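Local coordinates for ORF 37 (Human herpesvirus 8 type M, PDB 3FHD), which cuts double- and single-stranded DNA as an exonuclease and endonuclease, processing branched viral DNA intermediates to promote production of unit-length genomes, at residues Glu206-Thr211 with Gly429-Arg434. Sequence-based numbering, arbitrary orientation.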
loop_
_atom_site.group_PDB
_atom_site.type_symbol
_atom_site.label_atom_id
_atom_site.label_comp_id
_atom_site.label_asym_id
_atom_site.label_seq_id
_atom_site.Cartn_x
_atom_site.Cartn_y
_atom_site.Cartn_z
ATOM N N GLU A 206 6.645 -12.012 1.132
ATOM C CA GLU A 206 5.859 -11.046 1.897
ATOM C C GLU A 206 4.935 -11.703 2.897
ATOM O O GLU A 206 4.824 -11.225 4.023
ATOM C CB GLU A 206 5.118 -10.042 1.002
ATOM C CG GLU A 206 6.115 -9.060 0.414
ATOM C CD GLU A 206 5.477 -7.776 -0.107
ATOM O OE1 GLU A 206 4.281 -7.523 0.206
ATOM O OE2 GLU A 206 6.201 -7.027 -0.821
ATOM N N GLU A 207 4.308 -12.818 2.505
ATOM C CA GLU A 207 3.419 -13.546 3.411
ATOM C C GLU A 207 4.178 -14.114 4.603
ATOM O O GLU A 207 3.625 -14.193 5.716
ATOM C CB GLU A 207 2.687 -14.701 2.696
ATOM C CG GLU A 207 1.524 -14.280 1.804
ATOM C CD GLU A 207 0.486 -13.455 2.543
ATOM O OE1 GLU A 207 -0.054 -13.925 3.582
ATOM O OE2 GLU A 207 0.201 -12.334 2.065
ATOM N N VAL A 208 5.435 -14.523 4.373
ATOM C CA VAL A 208 6.248 -15.034 5.468
ATOM C C VAL A 208 6.515 -13.930 6.481
ATOM O O VAL A 208 6.397 -14.156 7.702
ATOM C CB VAL A 208 7.568 -15.683 4.984
ATOM C CG1 VAL A 208 8.532 -15.870 6.152
ATOM C CG2 VAL A 208 7.274 -17.027 4.341
ATOM N N VAL A 209 6.882 -12.741 5.990
ATOM C CA VAL A 209 7.095 -11.627 6.903
ATOM C C VAL A 209 5.819 -11.279 7.705
ATOM O O VAL A 209 5.916 -11.002 8.906
ATOM C CB VAL A 209 7.669 -10.370 6.217
ATOM C CG1 VAL A 209 7.837 -9.208 7.245
ATOM C CG2 VAL A 209 9.007 -10.701 5.532
ATOM N N LYS A 210 4.650 -11.288 7.061
ATOM C CA LYS A 210 3.376 -11.064 7.796
ATOM C C LYS A 210 3.235 -12.035 8.944
ATOM O O LYS A 210 2.885 -11.629 10.060
ATOM C CB LYS A 210 2.139 -11.248 6.906
ATOM C CG LYS A 210 1.961 -10.207 5.873
ATOM C CD LYS A 210 0.571 -10.215 5.244
ATOM C CE LYS A 210 0.696 -9.524 3.880
ATOM N NZ LYS A 210 -0.568 -9.048 3.265
ATOM N N THR A 211 3.484 -13.319 8.670
ATOM C CA THR A 211 3.450 -14.354 9.733
ATOM C C THR A 211 4.398 -14.074 10.905
ATOM O O THR A 211 4.026 -14.289 12.070
ATOM C CB THR A 211 3.713 -15.765 9.186
ATOM O OG1 THR A 211 2.842 -15.997 8.077
ATOM C CG2 THR A 211 3.404 -16.838 10.269
ATOM N N GLY A 429 12.370 -8.048 5.418
ATOM C CA GLY A 429 12.741 -9.449 5.588
ATOM C C GLY A 429 13.926 -9.871 4.726
ATOM O O GLY A 429 14.063 -9.427 3.600
ATOM N N PHE A 430 14.768 -10.743 5.277
ATOM C CA PHE A 430 15.963 -11.273 4.616
ATOM C C PHE A 430 15.827 -12.770 4.664
ATOM O O PHE A 430 15.224 -13.317 5.623
ATOM C CB PHE A 430 17.239 -10.857 5.350
ATOM C CG PHE A 430 17.518 -9.375 5.314
ATOM C CD1 PHE A 430 18.399 -8.838 4.377
ATOM C CD2 PHE A 430 16.908 -8.513 6.229
ATOM C CE1 PHE A 430 18.657 -7.481 4.331
ATOM C CE2 PHE A 430 17.177 -7.142 6.202
ATOM C CZ PHE A 430 18.044 -6.622 5.245
ATOM N N PHE A 431 16.347 -13.433 3.636
ATOM C CA PHE A 431 16.054 -14.853 3.405
ATOM C C PHE A 431 17.288 -15.654 2.987
ATOM O O PHE A 431 18.307 -15.082 2.576
ATOM C CB PHE A 431 14.940 -15.033 2.348
ATOM C CG PHE A 431 13.597 -14.499 2.768
ATOM C CD1 PHE A 431 12.657 -15.325 3.384
ATOM C CD2 PHE A 431 13.262 -13.169 2.535
ATOM C CE1 PHE A 431 11.400 -14.834 3.769
ATOM C CE2 PHE A 431 12.002 -12.671 2.933
ATOM C CZ PHE A 431 11.083 -13.521 3.567
ATOM N N ARG A 432 17.166 -16.977 3.109
ATOM C CA ARG A 432 18.139 -17.922 2.578
ATOM C C ARG A 432 17.487 -19.085 1.812
ATOM O O ARG A 432 16.327 -19.457 2.058
ATOM C CB ARG A 432 19.093 -18.428 3.675
ATOM C CG ARG A 432 18.494 -19.453 4.649
ATOM C CD ARG A 432 19.590 -20.037 5.551
ATOM N NE ARG A 432 19.072 -21.008 6.535
ATOM C CZ ARG A 432 18.733 -22.266 6.259
ATOM N NH1 ARG A 432 18.816 -22.741 5.018
ATOM N NH2 ARG A 432 18.308 -23.072 7.238
ATOM N N LYS A 433 18.235 -19.629 0.852
ATOM C CA LYS A 433 17.819 -20.833 0.160
ATOM C C LYS A 433 17.726 -22.024 1.121
ATOM O O LYS A 433 18.504 -22.142 2.086
ATOM C CB LYS A 433 18.783 -21.163 -0.987
ATOM C CG LYS A 433 18.807 -20.150 -2.159
ATOM C CD LYS A 433 17.392 -19.928 -2.768
ATOM C CE LYS A 433 17.462 -19.167 -4.111
ATOM N NZ LYS A 433 16.092 -18.871 -4.669
ATOM N N ARG A 434 16.767 -22.903 0.845
ATOM C CA ARG A 434 16.706 -24.214 1.490
ATOM C C ARG A 434 17.809 -25.115 0.971
ATOM O O ARG A 434 18.144 -25.087 -0.215
ATOM C CB ARG A 434 15.362 -24.879 1.247
ATOM C CG ARG A 434 14.254 -24.219 1.947
ATOM C CD ARG A 434 12.975 -24.947 1.590
ATOM N NE ARG A 434 11.802 -24.196 2.016
ATOM C CZ ARG A 434 11.046 -24.548 3.051
ATOM N NH1 ARG A 434 11.355 -25.651 3.747
ATOM N NH2 ARG A 434 9.986 -23.813 3.380
#
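V208 and V209, neighbours on helix 203-217, press their methyl groups against the ring of F431 and the backbone of G429 on strand 423-432. V208 comes in at the rim of the phenyl ring, near its plane: its CG1 lies 3.9 Å from CE1 of F431. The position of that methyl anti to the backbone N (chi1 165°) carries it to the CE1 edge of the ring, and the two side chains run past each other in opposite directions, with P456 and I444 also packed against the valine. V209 meets the neighbouring ring atom through CG2, which sits 4.0 Å from CZ of F431 at an oblique angle to the ring. The same methyl rests 3.9 Å from CA of G429. Lacking a side chain, the glycine lets the helix come close here, with the CA atoms of V209 and G429 6.2 Å apart. V209 also reaches I267 on strand 262-269, the parallel neighbour of strand 423-432 and the strand that carries magnesium ligands E266 and I267. The four touching residues are buried and the interface is wholly apolar. K210, which also touches I267, turns to another side of the helix, where its NZ pairs with OE2 of E207 at 3.6 Å and is bonded to the backbone oxygens of D243 and L225. Helix and strand axes cross at 116°, 9.2 Å apart at their closest. A helix bearing E206, a magnesium ligand in another structure of this protein though not holding the ion here, laid over the central mixed sheet, belongs to the nuclease core of the PD-(D/E)XK superfamily.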